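Local atomic coordinates of L-Ribose isomerase (Acinetobacter, PDB entry 4Q0Q), a protein that probably catalyses the reversible, metal-dependent isomerisation of L-ribose to L-ribulose in a cupin-type beta-barrel that holds a cobalt ion. Residues K112-H117 against H199-P204; A49-G54 against E72-F77; Y126-G131 against V209-R214. All coordinates share one frame; numbering follows the deposited sequence.

Interaction 1. Residues K112-H117 against H199-P204; sequences KFCPPH and HAFRCP. With CO (cobalt (II) ion), chain B; RUU (alpha-L-ribulofuranose), chain C.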
ATOM      1  N   LYS A 112     -17.428  13.074  11.484  1.00 25.38           N
ATOM      2  CA  LYS A 112     -16.704  14.150  12.146  1.00 24.45           C
ATOM      3  C   LYS A 112     -16.196  15.209  11.163  1.00 24.71           C
ATOM      4  O   LYS A 112     -16.021  14.943   9.967  1.00 22.37           O
ATOM      5  CB  LYS A 112     -15.549  13.568  12.971  1.00 27.05           C
ATOM      6  CG  LYS A 112     -15.974  12.439  13.940  1.00 29.39           C
ATOM      7  CD  LYS A 112     -16.769  12.947  15.124  1.00 31.04           C
ATOM      8  CE  LYS A 112     -17.110  11.835  16.127  1.00 24.69           C
ATOM      9  NZ  LYS A 112     -18.235  10.952  15.729  1.00 24.68           N
ATOM     10  N   PHE A 113     -15.956  16.413  11.677  1.00 24.32           N
ATOM     11  CA  PHE A 113     -15.519  17.536  10.847  1.00 24.56           C
ATOM     12  C   PHE A 113     -14.236  18.247  11.233  1.00 24.42           C
ATOM     13  O   PHE A 113     -13.832  18.268  12.396  1.00 23.37           O
ATOM     14  CB  PHE A 113     -16.562  18.677  10.848  1.00 23.70           C
ATOM     15  CG  PHE A 113     -17.906  18.324  10.287  1.00 23.74           C
ATOM     16  CD1 PHE A 113     -18.795  17.526  11.002  1.00 22.29           C
ATOM     17  CD2 PHE A 113     -18.312  18.855   9.068  1.00 21.32           C
ATOM     18  CE1 PHE A 113     -20.068  17.271  10.506  1.00 24.74           C
ATOM     19  CE2 PHE A 113     -19.583  18.608   8.563  1.00 21.91           C
ATOM     20  CZ  PHE A 113     -20.465  17.816   9.279  1.00 25.69           C
ATOM     21  N   CYS A 114     -13.617  18.843  10.216  1.00 24.50           N
ATOM     22  CA  CYS A 114     -12.500  19.747  10.403  1.00 24.04           C
ATOM     23  C   CYS A 114     -13.427  20.959  10.188  1.00 26.61           C
ATOM     24  O   CYS A 114     -13.906  21.186   9.074  1.00 26.14           O
ATOM     25  CB  CYS A 114     -11.487  19.675   9.268  1.00 23.80           C
ATOM     26  SG  CYS A 114     -10.229  20.962   9.427  1.00 28.70           S
ATOM     27  N   PRO A 115     -13.717  21.726  11.253  1.00 26.22           N
ATOM     28  CA  PRO A 115     -14.600  22.902  11.249  1.00 26.40           C
ATOM     29  C   PRO A 115     -14.264  24.126  10.393  1.00 25.94           C
ATOM     30  O   PRO A 115     -13.110  24.378  10.058  1.00 24.92           O
ATOM     31  CB  PRO A 115     -14.677  23.257  12.728  1.00 25.65           C
ATOM     32  CG  PRO A 115     -13.270  22.995  13.166  1.00 25.68           C
ATOM     33  CD  PRO A 115     -12.974  21.651  12.525  1.00 25.90           C
ATOM     34  N   PRO A 116     -15.296  24.923  10.055  1.00 26.24           N
ATOM     35  CA  PRO A 116     -15.193  26.145   9.248  1.00 25.32           C
ATOM     36  C   PRO A 116     -14.109  27.109   9.716  1.00 25.00           C
ATOM     37  O   PRO A 116     -14.054  27.481  10.888  1.00 24.17           O
ATOM     38  CB  PRO A 116     -16.586  26.753   9.377  1.00 24.55           C
ATOM     39  CG  PRO A 116     -17.463  25.546   9.411  1.00 26.37           C
ATOM     40  CD  PRO A 116     -16.705  24.637  10.378  1.00 25.74           C
ATOM     41  N   HIS A 117     -13.253  27.519   8.786  1.00 24.47           N
ATOM     42  CA  HIS A 117     -12.173  28.442   9.095  1.00 26.09           C
ATOM     43  C   HIS A 117     -11.521  28.896   7.803  1.00 26.07           C
ATOM     44  O   HIS A 117     -11.794  28.348   6.738  1.00 26.86           O
ATOM     45  CB  HIS A 117     -11.109  27.763   9.972  1.00 28.15           C
ATOM     46  CG  HIS A 117     -10.343  26.679   9.269  1.00 27.53           C
ATOM     47  ND1 HIS A 117     -10.871  25.431   9.022  1.00 29.42           N
ATOM     48  CD2 HIS A 117      -9.098  26.671   8.737  1.00 27.56           C
ATOM     49  CE1 HIS A 117      -9.985  24.700   8.368  1.00 28.75           C
ATOM     50  NE2 HIS A 117      -8.900  25.430   8.182  1.00 27.33           N
ATOM     51  N   HIS A 199     -13.271  27.303   4.584  1.00 26.01           N
ATOM     52  CA  HIS A 199     -13.381  25.898   4.239  1.00 25.07           C
ATOM     53  C   HIS A 199     -13.550  24.999   5.455  1.00 24.65           C
ATOM     54  O   HIS A 199     -13.188  25.355   6.574  1.00 25.35           O
ATOM     55  CB  HIS A 199     -12.176  25.423   3.407  1.00 24.44           C
ATOM     56  CG  HIS A 199     -10.856  25.546   4.102  1.00 23.37           C
ATOM     57  ND1 HIS A 199     -10.225  26.756   4.296  1.00 21.83           N
ATOM     58  CD2 HIS A 199     -10.047  24.608   4.649  1.00 21.63           C
ATOM     59  CE1 HIS A 199      -9.086  26.559   4.934  1.00 23.83           C
ATOM     60  NE2 HIS A 199      -8.953  25.265   5.161  1.00 24.17           N
ATOM     61  N   ALA A 200     -14.131  23.833   5.203  1.00 24.22           N
ATOM     62  CA  ALA A 200     -14.373  22.817   6.213  1.00 25.18           C
ATOM     63  C   ALA A 200     -14.542  21.508   5.463  1.00 25.39           C
ATOM     64  O   ALA A 200     -14.729  21.503   4.245  1.00 24.16           O
ATOM     65  CB  ALA A 200     -15.643  23.138   6.998  1.00 25.13           C
ATOM     66  N   PHE A 201     -14.458  20.396   6.184  1.00 25.49           N
ATOM     67  CA  PHE A 201     -14.640  19.097   5.565  1.00 25.66           C
ATOM     68  C   PHE A 201     -14.949  18.014   6.584  1.00 23.74           C
ATOM     69  O   PHE A 201     -14.669  18.160   7.771  1.00 25.82           O
ATOM     70  CB  PHE A 201     -13.414  18.722   4.710  1.00 23.77           C
ATOM     71  CG  PHE A 201     -12.116  18.632   5.469  1.00 26.42           C
ATOM     72  CD1 PHE A 201     -11.733  17.442   6.082  1.00 27.80           C
ATOM     73  CD2 PHE A 201     -11.242  19.719   5.513  1.00 27.87           C
ATOM     74  CE1 PHE A 201     -10.498  17.330   6.720  1.00 28.26           C
ATOM     75  CE2 PHE A 201     -10.002  19.619   6.153  1.00 28.97           C
ATOM     76  CZ  PHE A 201      -9.630  18.421   6.756  1.00 28.10           C
ATOM     77  N   ARG A 202     -15.558  16.938   6.111  1.00 24.14           N
ATOM     78  CA  ARG A 202     -15.909  15.819   6.967  1.00 24.71           C
ATOM     79  C   ARG A 202     -15.753  14.517   6.203  1.00 25.49           C
ATOM     80  O   ARG A 202     -15.596  14.506   4.983  1.00 24.84           O
ATOM     81  CB  ARG A 202     -17.372  15.911   7.405  1.00 22.37           C
ATOM     82  CG  ARG A 202     -18.340  15.492   6.297  1.00 21.93           C
ATOM     83  CD  ARG A 202     -19.755  15.278   6.787  1.00 23.97           C
ATOM     84  NE  ARG A 202     -20.596  14.689   5.749  1.00 24.40           N
ATOM     85  CZ  ARG A 202     -21.855  14.302   5.932  1.00 28.34           C
ATOM     86  NH1 ARG A 202     -22.429  14.443   7.123  1.00 28.42           N
ATOM     87  NH2 ARG A 202     -22.536  13.764   4.927  1.00 25.65           N
ATOM     88  N   CYS A 203     -15.824  13.424   6.952  1.00 25.88           N
ATOM     89  CA  CYS A 203     -15.782  12.089   6.405  1.00 23.95           C
ATOM     90  C   CYS A 203     -17.255  11.681   6.423  1.00 23.99           C
ATOM     91  O   CYS A 203     -17.940  11.873   7.436  1.00 23.70           O
ATOM     92  CB  CYS A 203     -14.969  11.168   7.322  1.00 23.33           C
ATOM     93  SG  CYS A 203     -15.105   9.393   6.954  1.00 22.82           S
ATOM     94  N   PRO A 204     -17.776  11.151   5.304  1.00 24.85           N
ATOM     95  CA  PRO A 204     -19.184  10.734   5.263  1.00 25.25           C
ATOM     96  C   PRO A 204     -19.481   9.819   6.460  1.00 26.25           C
ATOM     97  O   PRO A 204     -18.668   8.975   6.816  1.00 25.52           O
ATOM     98  CB  PRO A 204     -19.284   9.996   3.933  1.00 25.68           C
ATOM     99  CG  PRO A 204     -18.299  10.736   3.065  1.00 22.95           C
ATOM    100  CD  PRO A 204     -17.117  10.913   4.005  1.00 24.52           C
TER
HETATM  101 CO    CO B 501      -7.293  25.015   6.557  1.00 31.39          CO
HETATM  102  C1  RUU C 502      -6.959  21.955   7.033  1.00 36.46           C
HETATM  103  O1  RUU C 502      -7.917  22.800   6.405  1.00 33.96           O
HETATM  104  C2  RUU C 502      -6.349  22.636   8.238  1.00 37.24           C
HETATM  105  O2  RUU C 502      -5.768  23.875   7.855  1.00 36.97           O
HETATM  106  C3  RUU C 502      -5.326  21.808   9.000  1.00 37.53           C
HETATM  107  O3  RUU C 502      -4.018  22.099   8.535  1.00 35.98           O
HETATM  108  C4  RUU C 502      -5.497  22.329  10.432  1.00 38.57           C
HETATM  109  O4  RUU C 502      -4.752  23.532  10.580  1.00 38.83           O
HETATM  110  C5  RUU C 502      -6.983  22.662  10.512  1.00 39.38           C
HETATM  111  O5  RUU C 502      -7.411  22.913   9.163  1.00 41.89           O
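C114 N donates to F201 O in the shortest backbone bond across the contact, 2.7 Å long with a nearly straight N-H...O angle of 171°; the alpha hydrogen of F113 adds a weak CA-H...O contact, F113 CA lying 3.3 Å from F201 O. F201 N returns a bond to C114 O, making C114 and F201 an antiparallel hydrogen-bonded pair whose side chains share the face that carries H117 and H199. On that face C114 CB sits over the centre of the F201 ring, 3.4 Å from its centroid, a CH-pi contact, while C114 SG approaches the ring obliquely. The F201 ring is swung under C114 because CG lies between the backbone N and carbonyl carbon (chi1 60°). Between C114 and H117 the register slips by one residue, a beta bulge at the two prolines, before the backbones of H117 and H199 pair again. The two imidazoles, planes 57° apart, converge on cobalt through H117 NE2 at 2.3 Å and H199 NE2 at 2.2 Å. H119 and E124 complete the three-histidine, one-glutamate set familiar from metal-binding cupins, and O1 and O2 of alpha-L-ribulofuranose chelate the same ion, giving six coordinating atoms. H117 ND1 donates in its ring plane to P115 O at 2.7 Å, and H199 ND1 bonds to H197 O; these bonds help fix the rotation of both rings, with NE2 presented to the metal. On the other face, R202 CB stands 3.7 Å from the centroid of the F113 ring, and the extended R202 chain runs alongside the phenyl group toward its salt-bridge partner E134.

Interaction 2. Residues A49-G54 against E72-F77; sequences AGIVFG and EAMIIF. With RUU (alpha-L-ribulofuranose), chain D.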
ATOM      1  N   ALA A  49      -1.514  15.852  18.462  1.00 29.81           N
ATOM      2  CA  ALA A  49      -2.034  15.230  17.244  1.00 29.30           C
ATOM      3  C   ALA A  49      -3.551  15.106  17.218  1.00 27.26           C
ATOM      4  O   ALA A  49      -4.182  15.326  16.187  1.00 27.52           O
ATOM      5  CB  ALA A  49      -1.394  13.846  17.055  1.00 30.03           C
ATOM      6  N   GLY A  50      -4.133  14.737  18.351  1.00 28.55           N
ATOM      7  CA  GLY A  50      -5.572  14.601  18.436  1.00 27.80           C
ATOM      8  C   GLY A  50      -6.174  15.947  18.786  1.00 28.74           C
ATOM      9  O   GLY A  50      -5.937  16.478  19.867  1.00 28.52           O
ATOM     10  N   ILE A  51      -6.967  16.490  17.869  1.00 29.52           N
ATOM     11  CA  ILE A  51      -7.582  17.798  18.052  1.00 29.27           C
ATOM     12  C   ILE A  51      -9.095  17.743  18.246  1.00 29.12           C
ATOM     13  O   ILE A  51      -9.812  17.127  17.460  1.00 29.81           O
ATOM     14  CB  ILE A  51      -7.291  18.693  16.835  1.00 28.67           C
ATOM     15  CG1 ILE A  51      -5.782  18.738  16.580  1.00 28.26           C
ATOM     16  CG2 ILE A  51      -7.842  20.101  17.064  1.00 29.12           C
ATOM     17  CD1 ILE A  51      -5.413  19.335  15.228  1.00 26.52           C
ATOM     18  N   VAL A  52      -9.568  18.396  19.303  1.00 29.10           N
ATOM     19  CA  VAL A  52     -10.997  18.479  19.603  1.00 29.70           C
ATOM     20  C   VAL A  52     -11.247  19.989  19.621  1.00 30.06           C
ATOM     21  O   VAL A  52     -10.660  20.702  20.436  1.00 28.36           O
ATOM     22  CB  VAL A  52     -11.325  17.869  20.982  1.00 28.62           C
ATOM     23  CG1 VAL A  52     -12.826  17.828  21.182  1.00 28.78           C
ATOM     24  CG2 VAL A  52     -10.748  16.465  21.082  1.00 29.44           C
ATOM     25  N   PHE A  53     -12.103  20.474  18.720  1.00 29.84           N
ATOM     26  CA  PHE A  53     -12.353  21.912  18.607  1.00 29.60           C
ATOM     27  C   PHE A  53     -13.386  22.514  19.566  1.00 32.10           C
ATOM     28  O   PHE A  53     -14.473  22.926  19.152  1.00 30.87           O
ATOM     29  CB  PHE A  53     -12.728  22.259  17.157  1.00 29.99           C
ATOM     30  CG  PHE A  53     -11.667  21.884  16.139  1.00 27.77           C
ATOM     31  CD1 PHE A  53     -11.633  20.608  15.584  1.00 27.48           C
ATOM     32  CD2 PHE A  53     -10.706  22.809  15.743  1.00 29.09           C
ATOM     33  CE1 PHE A  53     -10.656  20.259  14.645  1.00 28.17           C
ATOM     34  CE2 PHE A  53      -9.720  22.471  14.804  1.00 27.37           C
ATOM     35  CZ  PHE A  53      -9.697  21.196  14.255  1.00 26.53           C
ATOM     36  N   GLY A  54     -13.033  22.581  20.844  1.00 33.49           N
ATOM     37  CA  GLY A  54     -13.943  23.151  21.821  1.00 34.95           C
ATOM     38  C   GLY A  54     -14.413  22.167  22.867  1.00 35.62           C
ATOM     39  O   GLY A  54     -14.606  20.988  22.578  1.00 36.61           O
ATOM     40  N   GLU A  72     -16.739  18.083  15.862  1.00 24.83           N
ATOM     41  CA  GLU A  72     -15.564  18.688  15.269  1.00 26.71           C
ATOM     42  C   GLU A  72     -14.324  18.257  16.047  1.00 27.16           C
ATOM     43  O   GLU A  72     -13.986  18.804  17.105  1.00 24.37           O
ATOM     44  CB  GLU A  72     -15.732  20.216  15.241  1.00 26.05           C
ATOM     45  CG  GLU A  72     -17.086  20.625  14.626  1.00 25.99           C
ATOM     46  CD  GLU A  72     -17.284  22.131  14.464  1.00 25.85           C
ATOM     47  OE1 GLU A  72     -16.660  22.921  15.207  1.00 27.55           O
ATOM     48  OE2 GLU A  72     -18.091  22.521  13.593  1.00 26.49           O
ATOM     49  N   ALA A  73     -13.671  17.235  15.504  1.00 25.60           N
ATOM     50  CA  ALA A  73     -12.462  16.657  16.070  1.00 25.11           C
ATOM     51  C   ALA A  73     -11.740  15.953  14.924  1.00 24.91           C
ATOM     52  O   ALA A  73     -12.377  15.502  13.969  1.00 25.89           O
ATOM     53  CB  ALA A  73     -12.815  15.652  17.152  1.00 23.44           C
ATOM     54  N   MET A  74     -10.421  15.848  15.029  1.00 25.76           N
ATOM     55  CA  MET A  74      -9.639  15.200  13.986  1.00 25.79           C
ATOM     56  C   MET A  74      -8.222  14.956  14.456  1.00 25.74           C
ATOM     57  O   MET A  74      -7.792  15.464  15.492  1.00 25.64           O
ATOM     58  CB  MET A  74      -9.582  16.090  12.747  1.00 27.06           C
ATOM     59  CG  MET A  74      -8.618  17.259  12.900  1.00 27.67           C
ATOM     60  SD  MET A  74      -8.820  18.535  11.646  1.00 32.68           S
ATOM     61  CE  MET A  74      -8.119  17.710  10.213  1.00 27.68           C
ATOM     62  N   ILE A  75      -7.490  14.182  13.666  1.00 24.75           N
ATOM     63  CA  ILE A  75      -6.112  13.888  13.971  1.00 23.96           C
ATOM     64  C   ILE A  75      -5.266  14.451  12.840  1.00 24.22           C
ATOM     65  O   ILE A  75      -5.657  14.394  11.674  1.00 23.10           O
ATOM     66  CB  ILE A  75      -5.882  12.364  14.097  1.00 26.68           C
ATOM     67  CG1 ILE A  75      -6.455  11.884  15.432  1.00 25.79           C
ATOM     68  CG2 ILE A  75      -4.388  12.030  13.967  1.00 25.07           C
ATOM     69  CD1 ILE A  75      -6.389  10.402  15.633  1.00 30.62           C
ATOM     70  N   ILE A  76      -4.124  15.022  13.201  1.00 23.25           N
ATOM     71  CA  ILE A  76      -3.207  15.576  12.225  1.00 24.26           C
ATOM     72  C   ILE A  76      -1.774  15.214  12.596  1.00 24.30           C
ATOM     73  O   ILE A  76      -1.313  15.499  13.703  1.00 23.90           O
ATOM     74  CB  ILE A  76      -3.305  17.113  12.144  1.00 25.14           C
ATOM     75  CG1 ILE A  76      -4.706  17.528  11.682  1.00 25.94           C
ATOM     76  CG2 ILE A  76      -2.234  17.649  11.195  1.00 25.33           C
ATOM     77  CD1 ILE A  76      -4.924  19.031  11.621  1.00 27.55           C
ATOM     78  N   PHE A  77      -1.081  14.572  11.664  1.00 24.06           N
ATOM     79  CA  PHE A  77       0.310  14.197  11.855  1.00 23.18           C
ATOM     80  C   PHE A  77       1.103  15.057  10.885  1.00 25.49           C
ATOM     81  O   PHE A  77       1.035  14.859   9.676  1.00 23.42           O
ATOM     82  CB  PHE A  77       0.519  12.718  11.534  1.00 24.45           C
ATOM     83  CG  PHE A  77      -0.137  11.784  12.516  1.00 24.46           C
ATOM     84  CD1 PHE A  77       0.224  11.805  13.861  1.00 23.76           C
ATOM     85  CD2 PHE A  77      -1.089  10.864  12.092  1.00 21.29           C
ATOM     86  CE1 PHE A  77      -0.354  10.915  14.772  1.00 24.02           C
ATOM     87  CE2 PHE A  77      -1.673   9.972  12.991  1.00 22.37           C
ATOM     88  CZ  PHE A  77      -1.302   9.998  14.336  1.00 19.70           C
TER
HETATM   89  C1  RUU D 503       1.266  16.892  14.194  1.00 55.69           C
HETATM   90  O1  RUU D 503       2.082  15.839  14.694  1.00 46.87           O
HETATM   91  C2  RUU D 503       0.903  17.890  15.284  1.00 56.46           C
HETATM   92  O2  RUU D 503      -0.296  17.492  15.930  1.00 57.55           O
HETATM   93  C3  RUU D 503       0.758  19.324  14.777  1.00 57.29           C
HETATM   94  O3  RUU D 503      -0.616  19.675  14.726  1.00 57.78           O
HETATM   95  C4  RUU D 503       1.473  20.179  15.826  1.00 57.48           C
HETATM   96  O4  RUU D 503       0.526  20.689  16.753  1.00 55.82           O
HETATM   97  C5  RUU D 503       2.414  19.215  16.545  1.00 58.24           C
HETATM   98  O5  RUU D 503       1.957  17.882  16.258  1.00 57.94           O
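F53 turns the edge of its ring to M74: F53 CZ lies 3.8 Å from M74 SD, and the sulfur is 83° off the ring normal, so this Met-aromatic contact lies close to the ring plane. The same edge borders the peptide group joining E72 to A73, with F53 CD1 3.3 Å from E72 O, while I51 CG2 lies over one face of the ring, offset toward the rim. M74 brings its sulfur there through a CG set between backbone N and carbonyl carbon (chi1 76°) and an extended second torsion (chi2 -166°). On the side of the sheet that carries I51 and M74, I51 and I76 slant across each other, their CD1 methyls meeting at 3.7 Å. Separately, at the A49 end of the pairing, A49 CB approaches the F77 ring obliquely, at 3.9 Å from F77 CE1. The backbones fix the register by antiparallel bonds, I51 N to M74 O (2.7 Å) and M74 N to I51 O (2.8 Å), flanked by I76 N to A49 O and F53 N to E72 O. At that same end, I76 O and A49 CA also lie against a second alpha-L-ribulofuranose. Since the E72 carboxylate is engaged by R171 and Y175, cohesion between the segments rests on peptide hydrogen bonds and dispersion among apolar groups.

Interaction 3. Residues Y126-G131 against V209-R214; sequences YEVVLG and VPLVVR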
ATOM      1  N   TYR A 126      -5.398  19.202  -1.281  1.00 22.10           N
ATOM      2  CA  TYR A 126      -5.791  17.913  -0.722  1.00 23.21           C
ATOM      3  C   TYR A 126      -5.596  16.729  -1.652  1.00 23.55           C
ATOM      4  O   TYR A 126      -5.824  16.815  -2.861  1.00 25.96           O
ATOM      5  CB  TYR A 126      -7.265  17.931  -0.297  1.00 23.61           C
ATOM      6  CG  TYR A 126      -7.690  19.170   0.446  1.00 24.51           C
ATOM      7  CD1 TYR A 126      -6.971  19.628   1.546  1.00 26.21           C
ATOM      8  CD2 TYR A 126      -8.815  19.892   0.042  1.00 26.40           C
ATOM      9  CE1 TYR A 126      -7.359  20.782   2.229  1.00 27.70           C
ATOM     10  CE2 TYR A 126      -9.213  21.040   0.713  1.00 27.15           C
ATOM     11  CZ  TYR A 126      -8.482  21.482   1.806  1.00 27.64           C
ATOM     12  OH  TYR A 126      -8.879  22.617   2.472  1.00 26.89           O
ATOM     13  N   GLU A 127      -5.189  15.618  -1.051  1.00 23.64           N
ATOM     14  CA  GLU A 127      -4.984  14.360  -1.741  1.00 21.80           C
ATOM     15  C   GLU A 127      -5.594  13.303  -0.827  1.00 22.32           C
ATOM     16  O   GLU A 127      -5.053  13.024   0.245  1.00 22.22           O
ATOM     17  CB  GLU A 127      -3.490  14.085  -1.921  1.00 23.77           C
ATOM     18  CG  GLU A 127      -3.163  12.750  -2.574  1.00 23.83           C
ATOM     19  CD  GLU A 127      -1.666  12.453  -2.574  1.00 25.72           C
ATOM     20  OE1 GLU A 127      -0.872  13.383  -2.807  1.00 24.82           O
ATOM     21  OE2 GLU A 127      -1.286  11.287  -2.356  1.00 29.19           O
ATOM     22  N   VAL A 128      -6.725  12.734  -1.241  1.00 22.44           N
ATOM     23  CA  VAL A 128      -7.394  11.708  -0.451  1.00 22.60           C
ATOM     24  C   VAL A 128      -6.634  10.396  -0.588  1.00 21.92           C
ATOM     25  O   VAL A 128      -6.347   9.948  -1.699  1.00 20.89           O
ATOM     26  CB  VAL A 128      -8.864  11.509  -0.908  1.00 24.01           C
ATOM     27  CG1 VAL A 128      -9.530  10.364  -0.106  1.00 19.95           C
ATOM     28  CG2 VAL A 128      -9.639  12.810  -0.725  1.00 23.92           C
ATOM     29  N   VAL A 129      -6.297   9.790   0.545  1.00 18.97           N
ATOM     30  CA  VAL A 129      -5.560   8.537   0.544  1.00 19.76           C
ATOM     31  C   VAL A 129      -6.482   7.348   0.785  1.00 22.31           C
ATOM     32  O   VAL A 129      -6.360   6.312   0.135  1.00 20.73           O
ATOM     33  CB  VAL A 129      -4.450   8.550   1.615  1.00 20.72           C
ATOM     34  CG1 VAL A 129      -3.616   7.267   1.528  1.00 19.86           C
ATOM     35  CG2 VAL A 129      -3.573   9.783   1.434  1.00 22.05           C
ATOM     36  N   LEU A 130      -7.408   7.508   1.726  1.00 20.81           N
ATOM     37  CA  LEU A 130      -8.362   6.464   2.066  1.00 23.12           C
ATOM     38  C   LEU A 130      -9.701   7.128   2.368  1.00 23.19           C
ATOM     39  O   LEU A 130      -9.738   8.211   2.961  1.00 23.54           O
ATOM     40  CB  LEU A 130      -7.887   5.699   3.299  1.00 24.88           C
ATOM     41  CG  LEU A 130      -8.662   4.422   3.626  1.00 26.66           C
ATOM     42  CD1 LEU A 130      -8.273   3.333   2.626  1.00 26.43           C
ATOM     43  CD2 LEU A 130      -8.356   3.977   5.057  1.00 25.75           C
ATOM     44  N   GLY A 131     -10.788   6.478   1.960  1.00 22.76           N
ATOM     45  CA  GLY A 131     -12.112   7.019   2.191  1.00 23.11           C
ATOM     46  C   GLY A 131     -12.443   8.115   1.191  1.00 26.18           C
ATOM     47  O   GLY A 131     -11.836   8.199   0.121  1.00 24.47           O
ATOM     48  N   VAL A 209     -14.452   3.349   6.612  1.00 28.03           N
ATOM     49  CA  VAL A 209     -13.097   3.673   7.036  1.00 25.35           C
ATOM     50  C   VAL A 209     -12.952   5.151   7.380  1.00 25.57           C
ATOM     51  O   VAL A 209     -13.723   5.991   6.914  1.00 26.46           O
ATOM     52  CB  VAL A 209     -12.062   3.366   5.920  1.00 27.34           C
ATOM     53  CG1 VAL A 209     -12.159   1.912   5.489  1.00 23.32           C
ATOM     54  CG2 VAL A 209     -12.293   4.290   4.729  1.00 22.46           C
ATOM     55  N   PRO A 210     -11.961   5.487   8.216  1.00 23.64           N
ATOM     56  CA  PRO A 210     -11.759   6.894   8.569  1.00 21.68           C
ATOM     57  C   PRO A 210     -11.262   7.566   7.292  1.00 24.40           C
ATOM     58  O   PRO A 210     -10.653   6.911   6.439  1.00 20.75           O
ATOM     59  CB  PRO A 210     -10.637   6.849   9.609  1.00 21.31           C
ATOM     60  CG  PRO A 210     -10.644   5.419  10.109  1.00 23.90           C
ATOM     61  CD  PRO A 210     -10.977   4.622   8.884  1.00 22.15           C
ATOM     62  N   LEU A 211     -11.528   8.858   7.152  1.00 22.53           N
ATOM     63  CA  LEU A 211     -11.046   9.589   5.994  1.00 22.62           C
ATOM     64  C   LEU A 211      -9.568   9.889   6.264  1.00 20.56           C
ATOM     65  O   LEU A 211      -9.212  10.357   7.341  1.00 19.93           O
ATOM     66  CB  LEU A 211     -11.831  10.900   5.835  1.00 22.89           C
ATOM     67  CG  LEU A 211     -11.142  12.024   5.054  1.00 24.55           C
ATOM     68  CD1 LEU A 211     -10.947  11.609   3.605  1.00 23.38           C
ATOM     69  CD2 LEU A 211     -11.986  13.292   5.138  1.00 23.72           C
ATOM     70  N   VAL A 212      -8.709   9.602   5.294  1.00 20.73           N
ATOM     71  CA  VAL A 212      -7.287   9.869   5.451  1.00 19.34           C
ATOM     72  C   VAL A 212      -6.866  10.722   4.265  1.00 22.23           C
ATOM     73  O   VAL A 212      -6.936  10.285   3.111  1.00 22.31           O
ATOM     74  CB  VAL A 212      -6.443   8.559   5.472  1.00 19.06           C
ATOM     75  CG1 VAL A 212      -4.979   8.886   5.731  1.00 18.73           C
ATOM     76  CG2 VAL A 212      -6.962   7.609   6.552  1.00 18.28           C
ATOM     77  N   VAL A 213      -6.438  11.943   4.547  1.00 22.06           N
ATOM     78  CA  VAL A 213      -6.040  12.842   3.484  1.00 23.78           C
ATOM     79  C   VAL A 213      -4.714  13.535   3.744  1.00 23.84           C
ATOM     80  O   VAL A 213      -4.405  13.942   4.867  1.00 23.14           O
ATOM     81  CB  VAL A 213      -7.164  13.895   3.215  1.00 25.44           C
ATOM     82  CG1 VAL A 213      -7.717  14.405   4.527  1.00 25.31           C
ATOM     83  CG2 VAL A 213      -6.632  15.059   2.380  1.00 21.68           C
ATOM     84  N   ARG A 214      -3.917  13.639   2.689  1.00 21.94           N
ATOM     85  CA  ARG A 214      -2.640  14.306   2.781  1.00 22.71           C
ATOM     86  C   ARG A 214      -2.791  15.761   2.346  1.00 24.21           C
ATOM     87  O   ARG A 214      -3.250  16.054   1.237  1.00 24.19           O
ATOM     88  CB  ARG A 214      -1.592  13.632   1.883  1.00 24.96           C
ATOM     89  CG  ARG A 214      -0.252  14.391   1.883  1.00 27.56           C
ATOM     90  CD  ARG A 214       0.708  13.887   0.809  1.00 29.84           C
ATOM     91  NE  ARG A 214       1.060  12.482   0.997  1.00 30.85           N
ATOM     92  CZ  ARG A 214       2.257  12.053   1.385  1.00 27.48           C
ATOM     93  NH1 ARG A 214       2.475  10.753   1.528  1.00 25.34           N
ATOM     94  NH2 ARG A 214       3.238  12.918   1.622  1.00 26.06           N
TER
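E127 and R214 have matching first torsions, CG opposite the backbone N in each (chi1 177° and 176°); their antiparallel pairing puts both side chains on one face of the sheet, and the shared torsion then runs them side by side. Carboxylate and guanidinium planes are 21° apart, yet the approach is electrostatic: E127 OE2 stays 4.3 Å from R214 NE, well out of the guanidinium plane. E127 OE1 instead forms salt bridges with K190 of its own chain and with R214 of the second subunit, and R214 reciprocally meets E127 there, so the pair lies at a subunit contact. Beneath the charges, R214 N donates to E127 O at 2.8 Å. Further along, V212 O is gripped twice, by V129 N at 2.7 Å and by L130 N at 3.1 Å, the second bond lying in the carbonyl plane on a lone pair. L130 O accepts V212 N in return, and L130 CB packs 3.9 Å from V212 CB. Crossing V209 at roughly a right angle, L130 places CG 3.8 Å from V209 CG2, which also touches G131 CA. Y126 OH bonds to E124, a cobalt ligand, so this strand also supplies a second-shell residue. Two consecutive residues, V129 and L130, facing the single V212 constitute a classic beta bulge, here within an antiparallel sheet of the cupin barrel.

In the fold
From the N terminus, interaction 2 comes first: it closes a short connection containing helix 60-63 and makes 50-52 the outer strand beside 73-82. It is complete before interaction 1 opens at 112-117. Interaction 3 then opens at 126-131, interaction 1 closes at 199-204, and interaction 3 closes at 209-214, so these two long-range contacts cross along the chain. Interactions 2 and 3 belong to the six-stranded sheet and interaction 1 to the five-stranded one. Across the sheets, C114 SG meets M74 SD at 3.6 Å, and H199 CD2 meets Y126 OH at 3.2 Å. Interaction 1 therefore touches both others, whose own nearest atoms remain about 7 Å apart.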